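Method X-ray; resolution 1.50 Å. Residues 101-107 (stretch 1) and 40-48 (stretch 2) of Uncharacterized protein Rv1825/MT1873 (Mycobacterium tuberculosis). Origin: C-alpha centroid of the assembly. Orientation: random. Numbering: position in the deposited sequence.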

ATOM      1  N   SER A 101      -1.287   0.199 -23.067  1.00 17.92           N
ATOM      2  CA  SER A 101      -1.151   1.302 -24.012  1.00 18.18           C
ATOM      3  C   SER A 101      -2.476   2.013 -24.200  1.00 17.52           C
ATOM      4  O   SER A 101      -3.535   1.397 -24.082  1.00 17.82           O
ATOM      5  CB  SER A 101      -0.645   0.776 -25.354  1.00 19.01           C
ATOM      6  OG  SER A 101       0.641   0.230 -25.158  1.00 23.34           O
ATOM      7  N   PRO A 102      -2.439   3.321 -24.484  1.00 16.37           N
ATOM      8  CA  PRO A 102      -3.704   4.060 -24.541  1.00 16.36           C
ATOM      9  C   PRO A 102      -4.549   3.723 -25.776  1.00 16.38           C
ATOM     10  O   PRO A 102      -4.002   3.235 -26.795  1.00 17.40           O
ATOM     11  CB  PRO A 102      -3.273   5.529 -24.547  1.00 17.04           C
ATOM     12  CG  PRO A 102      -1.882   5.484 -25.117  1.00 16.21           C
ATOM     13  CD  PRO A 102      -1.269   4.194 -24.697  1.00 16.60           C
ATOM     14  N   PRO A 103      -5.863   3.975 -25.720  1.00 15.84           N
ATOM     15  CA  PRO A 103      -6.560   4.629 -24.600  1.00 14.85           C
ATOM     16  C   PRO A 103      -6.740   3.715 -23.396  1.00 14.33           C
ATOM     17  O   PRO A 103      -6.727   2.496 -23.530  1.00 13.90           O
ATOM     18  CB  PRO A 103      -7.912   5.025 -25.203  1.00 15.35           C
ATOM     19  CG  PRO A 103      -8.132   4.053 -26.314  1.00 16.08           C
ATOM     20  CD  PRO A 103      -6.766   3.730 -26.858  1.00 16.37           C
ATOM     21  N   TYR A 104      -6.870   4.335 -22.226  1.00 12.64           N
ATOM     22  CA  TYR A 104      -7.059   3.607 -20.978  1.00 12.06           C
ATOM     23  C   TYR A 104      -8.488   3.782 -20.473  1.00 12.13           C
ATOM     24  O   TYR A 104      -9.116   4.809 -20.721  1.00 12.62           O
ATOM     25  CB  TYR A 104      -6.098   4.127 -19.895  1.00 12.37           C
ATOM     26  CG  TYR A 104      -4.633   4.243 -20.318  1.00 12.24           C
ATOM     27  CD1 TYR A 104      -4.023   5.481 -20.460  1.00 14.12           C
ATOM     28  CD2 TYR A 104      -3.868   3.114 -20.530  1.00 14.60           C
ATOM     29  CE1 TYR A 104      -2.688   5.586 -20.839  1.00 14.82           C
ATOM     30  CE2 TYR A 104      -2.545   3.203 -20.905  1.00 15.63           C
ATOM     31  CZ  TYR A 104      -1.966   4.423 -21.069  1.00 15.59           C
ATOM     32  OH  TYR A 104      -0.628   4.487 -21.426  1.00 16.92           O
ATOM     33  N   SER A 105      -8.960   2.789 -19.731  1.00 12.49           N
ATOM     34  CA  SER A 105     -10.270   2.862 -19.053  1.00 13.88           C
ATOM     35  C   SER A 105     -10.037   2.503 -17.604  1.00 13.77           C
ATOM     36  O   SER A 105      -9.431   1.477 -17.309  1.00 16.14           O
ATOM     37  CB  SER A 105     -11.253   1.869 -19.697  1.00 14.78           C
ATOM     38  OG  SER A 105     -12.601   2.121 -19.302  1.00 20.06           O
ATOM     39  N   ILE A 106     -10.489   3.356 -16.693  1.00 11.81           N
ATOM     40  CA  ILE A 106     -10.354   3.079 -15.267  1.00 11.25           C
ATOM     41  C   ILE A 106     -11.744   2.953 -14.687  1.00 10.46           C
ATOM     42  O   ILE A 106     -12.558   3.852 -14.852  1.00 11.99           O
ATOM     43  CB  ILE A 106      -9.551   4.158 -14.518  1.00 11.29           C
ATOM     44  CG1 ILE A 106      -8.158   4.331 -15.157  1.00 12.46           C
ATOM     45  CG2 ILE A 106      -9.437   3.803 -13.037  1.00 13.08           C
ATOM     46  CD1 ILE A 106      -8.081   5.454 -16.183  1.00 16.26           C
ATOM     47  N   LEU A 107     -12.003   1.835 -14.027  1.00 10.17           N
ATOM     48  CA  LEU A 107     -13.294   1.561 -13.378  1.00 10.22           C
ATOM     49  C   LEU A 107     -13.095   1.696 -11.889  1.00 10.54           C
ATOM     50  O   LEU A 107     -12.130   1.189 -11.343  1.00 11.01           O
ATOM     51  CB  LEU A 107     -13.766   0.151 -13.690  1.00 10.92           C
ATOM     52  CG  LEU A 107     -13.849  -0.234 -15.165  1.00 13.14           C
ATOM     53  CD1 LEU A 107     -14.099  -1.717 -15.311  1.00 15.33           C
ATOM     54  CD2 LEU A 107     -14.999   0.522 -15.817  1.00 15.92           C
TER
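Stretch 2 40-48: ITIDDPGPG

What holds the two stretches together most firmly? Four backbone hydrogen bonds do, arranged as two reciprocal pairs. Ile106 N donates to Ile40 O at 2.7 Å, and Ile40 N returns the bond to Ile106 O at 2.8 Å. Two residues along, Ile42 N donates to Tyr104 O at 2.9 Å, while Tyr104 N reaches Ile42 O at 3.0 Å. All four are close to straight, with angles at the hydrogen from 159° to 171°. Between these pairs lies Ser105 opposite Thr41, a non-hydrogen-bonded pair whose CA atoms are 4.6 Å apart. Here the CA-H groups turn inward and make weaker contacts with the same carbonyl oxygens: Ser105 CA lies 3.2 Å from Ile40 O, and Thr41 CA lies 3.4 Å from Tyr104 O.

How does stretch 2 run relative to stretch 1? Residues 40-43 form an extended strand that lies antiparallel to strand 104-107, with an angle of 162° between their N-to-C directions and a closest approach of 4.7 Å between axes. As one strand advances the other retreats, so Ile106 pairs with Ile40 and Tyr104 with Ile42; the CA atoms are 4.9 Å apart in the first pair and 5.1 Å in the second. The register continues past the ladder, with Pro103 CA 4.7 Å from Asp43 CA and Pro102 CA 5.9 Å from Asp44 CA. Beyond Asp43 stretch 2 leaves the strand for a loop, in which the peptide bond before Pro47 is cis; stretch 1 has its own cis bond before Pro103. The loop is tied back on itself by Gly48 N, which donates to Asp44 OD1 at 2.8 Å.

Where do waters extend the polar contact? Ser105 and Thr41 project their side chains to the same face of the sheet, and one water joins them, 2.8 Å from Ser105 OG and 2.6 Å from Thr41 OG1. A second water links Tyr104 to the start of the loop: it accepts a hydrogen bond from Tyr104 OH at 2.7 Å and donates one to Asp44 OD2 at 2.8 Å. The phenol and the carboxylate are thereby connected without touching.

What packs around this polar frame? Tyr104, Ile106, Ile40 and Ile42 all point to the other face of the sheet, and all four are buried. Ile106 CB meets Ile40 CB at 4.1 Å, and Ile106 CD1 reaches diagonally to Ile42 CD1 at 3.8 Å, so Ile106 contacts both isoleucines of stretch 2. Ile42 CB also lies at the edge of the Tyr104 ring, 4.2 Å from Tyr104 CD1. Past the end of the ladder the prolines take over: Pro102 CB packs on Asp44 CB at 3.7 Å, Pro102 CG approaches Pro47 CB at 4.5 Å, and Pro103 CA comes within 3.3 Å of Ile42 O. Altogether the contact buries 477 Å², both sides summed.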

ATOM      1  N   ILE A  40     -13.735   5.990 -16.233  1.00 10.55           N
ATOM      2  CA  ILE A  40     -12.892   7.077 -16.676  1.00 11.17           C
ATOM      3  C   ILE A  40     -12.178   6.616 -17.926  1.00 11.79           C
ATOM      4  O   ILE A  40     -11.505   5.591 -17.904  1.00 12.81           O
ATOM      5  CB  ILE A  40     -11.832   7.418 -15.615  1.00 12.11           C
ATOM      6  CG1 ILE A  40     -12.514   7.749 -14.280  1.00 14.19           C
ATOM      7  CG2 ILE A  40     -10.926   8.566 -16.099  1.00 13.26           C
ATOM      8  CD1 ILE A  40     -11.643   7.591 -13.088  1.00 18.50           C
ATOM      9  N   THR A  41     -12.348   7.353 -19.014  1.00 11.99           N
ATOM     10  CA  THR A  41     -11.616   7.086 -20.252  1.00 13.08           C
ATOM     11  C   THR A  41     -10.526   8.138 -20.422  1.00 12.85           C
ATOM     12  O   THR A  41     -10.782   9.331 -20.251  1.00 12.81           O
ATOM     13  CB  THR A  41     -12.536   7.131 -21.444  1.00 13.92           C
ATOM     14  OG1 THR A  41     -13.603   6.204 -21.251  1.00 17.87           O
ATOM     15  CG2 THR A  41     -11.769   6.797 -22.710  1.00 15.66           C
ATOM     16  N   ILE A  42      -9.309   7.694 -20.729  1.00 13.07           N
ATOM     17  CA  ILE A  42      -8.199   8.598 -21.017  1.00 13.70           C
ATOM     18  C   ILE A  42      -7.713   8.326 -22.439  1.00 14.16           C
ATOM     19  O   ILE A  42      -7.207   7.227 -22.728  1.00 14.30           O
ATOM     20  CB  ILE A  42      -7.021   8.415 -20.036  1.00 13.80           C
ATOM     21  CG1 ILE A  42      -7.468   8.784 -18.621  1.00 16.28           C
ATOM     22  CG2 ILE A  42      -5.864   9.326 -20.456  1.00 14.65           C
ATOM     23  CD1 ILE A  42      -6.425   8.584 -17.545  1.00 17.54           C
ATOM     24  N   ASP A  43      -7.930   9.299 -23.314  1.00 15.98           N
ATOM     25  CA  ASP A  43      -7.366   9.257 -24.655  1.00 17.83           C
ATOM     26  C   ASP A  43      -6.062  10.038 -24.624  1.00 17.64           C
ATOM     27  O   ASP A  43      -6.013  11.172 -24.122  1.00 18.57           O
ATOM     28  CB  ASP A  43      -8.336   9.851 -25.671  1.00 18.99           C
ATOM     29  CG  ASP A  43      -7.956   9.505 -27.110  1.00 23.11           C
ATOM     30  OD1 ASP A  43      -7.902   8.298 -27.455  1.00 30.58           O
ATOM     31  OD2 ASP A  43      -7.741  10.436 -27.893  1.00 31.01           O
ATOM     32  N   ASP A  44      -5.009   9.425 -25.158  1.00 17.97           N
ATOM     33  CA  ASP A  44      -3.654   9.972 -25.091  1.00 18.13           C
ATOM     34  C   ASP A  44      -3.000   9.867 -26.470  1.00 18.77           C
ATOM     35  O   ASP A  44      -2.139   9.006 -26.684  1.00 19.13           O
ATOM     36  CB  ASP A  44      -2.841   9.205 -24.059  1.00 17.76           C
ATOM     37  CG  ASP A  44      -1.460   9.792 -23.827  1.00 16.91           C
ATOM     38  OD1 ASP A  44      -1.234  10.971 -24.183  1.00 17.83           O
ATOM     39  OD2 ASP A  44      -0.610   9.077 -23.279  1.00 16.97           O
ATOM     40  N   PRO A  45      -3.406  10.750 -27.387  1.00 19.72           N
ATOM     41  CA  PRO A  45      -2.928  10.647 -28.778  1.00 20.58           C
ATOM     42  C   PRO A  45      -1.460  11.011 -29.026  1.00 21.43           C
ATOM     43  O   PRO A  45      -0.936  10.679 -30.104  1.00 22.39           O
ATOM     44  CB  PRO A  45      -3.855  11.606 -29.513  1.00 20.82           C
ATOM     45  CG  PRO A  45      -4.186  12.633 -28.499  1.00 21.99           C
ATOM     46  CD  PRO A  45      -4.381  11.845 -27.239  1.00 19.33           C
ATOM     47  N   GLY A  46      -0.789  11.662 -28.078  1.00 21.36           N
ATOM     48  CA  GLY A  46       0.615  12.060 -28.258  1.00 21.51           C
ATOM     49  C   GLY A  46       1.548  10.915 -28.621  1.00 21.56           C
ATOM     50  O   GLY A  46       2.148  10.921 -29.715  1.00 22.27           O
ATOM     51  N   PRO A  47       1.728   9.944 -27.720  1.00 20.46           N
ATOM     52  CA  PRO A  47       1.241   9.891 -26.338  1.00 20.18           C
ATOM     53  C   PRO A  47       2.120  10.724 -25.416  1.00 20.29           C
ATOM     54  O   PRO A  47       3.324  10.887 -25.668  1.00 20.45           O
ATOM     55  CB  PRO A  47       1.381   8.418 -25.990  1.00 20.14           C
ATOM     56  CG  PRO A  47       2.596   7.993 -26.786  1.00 21.44           C
ATOM     57  CD  PRO A  47       2.491   8.730 -28.062  1.00 20.74           C
ATOM     58  N   GLY A  48       1.521  11.244 -24.352  1.00 18.71           N
ATOM     59  CA  GLY A  48       2.258  11.996 -23.352  1.00 18.80           C
ATOM     60  C   GLY A  48       1.965  11.688 -21.897  1.00 19.20           C
ATOM     61  O   GLY A  48       2.565  12.307 -21.034  1.00 19.34           O
TER
HETATM   62  O   HOH W   1     -13.488   3.575 -21.477  1.00 25.93           O
HETATM   63  O   HOH W   2       0.419   6.886 -21.907  1.00 16.79           O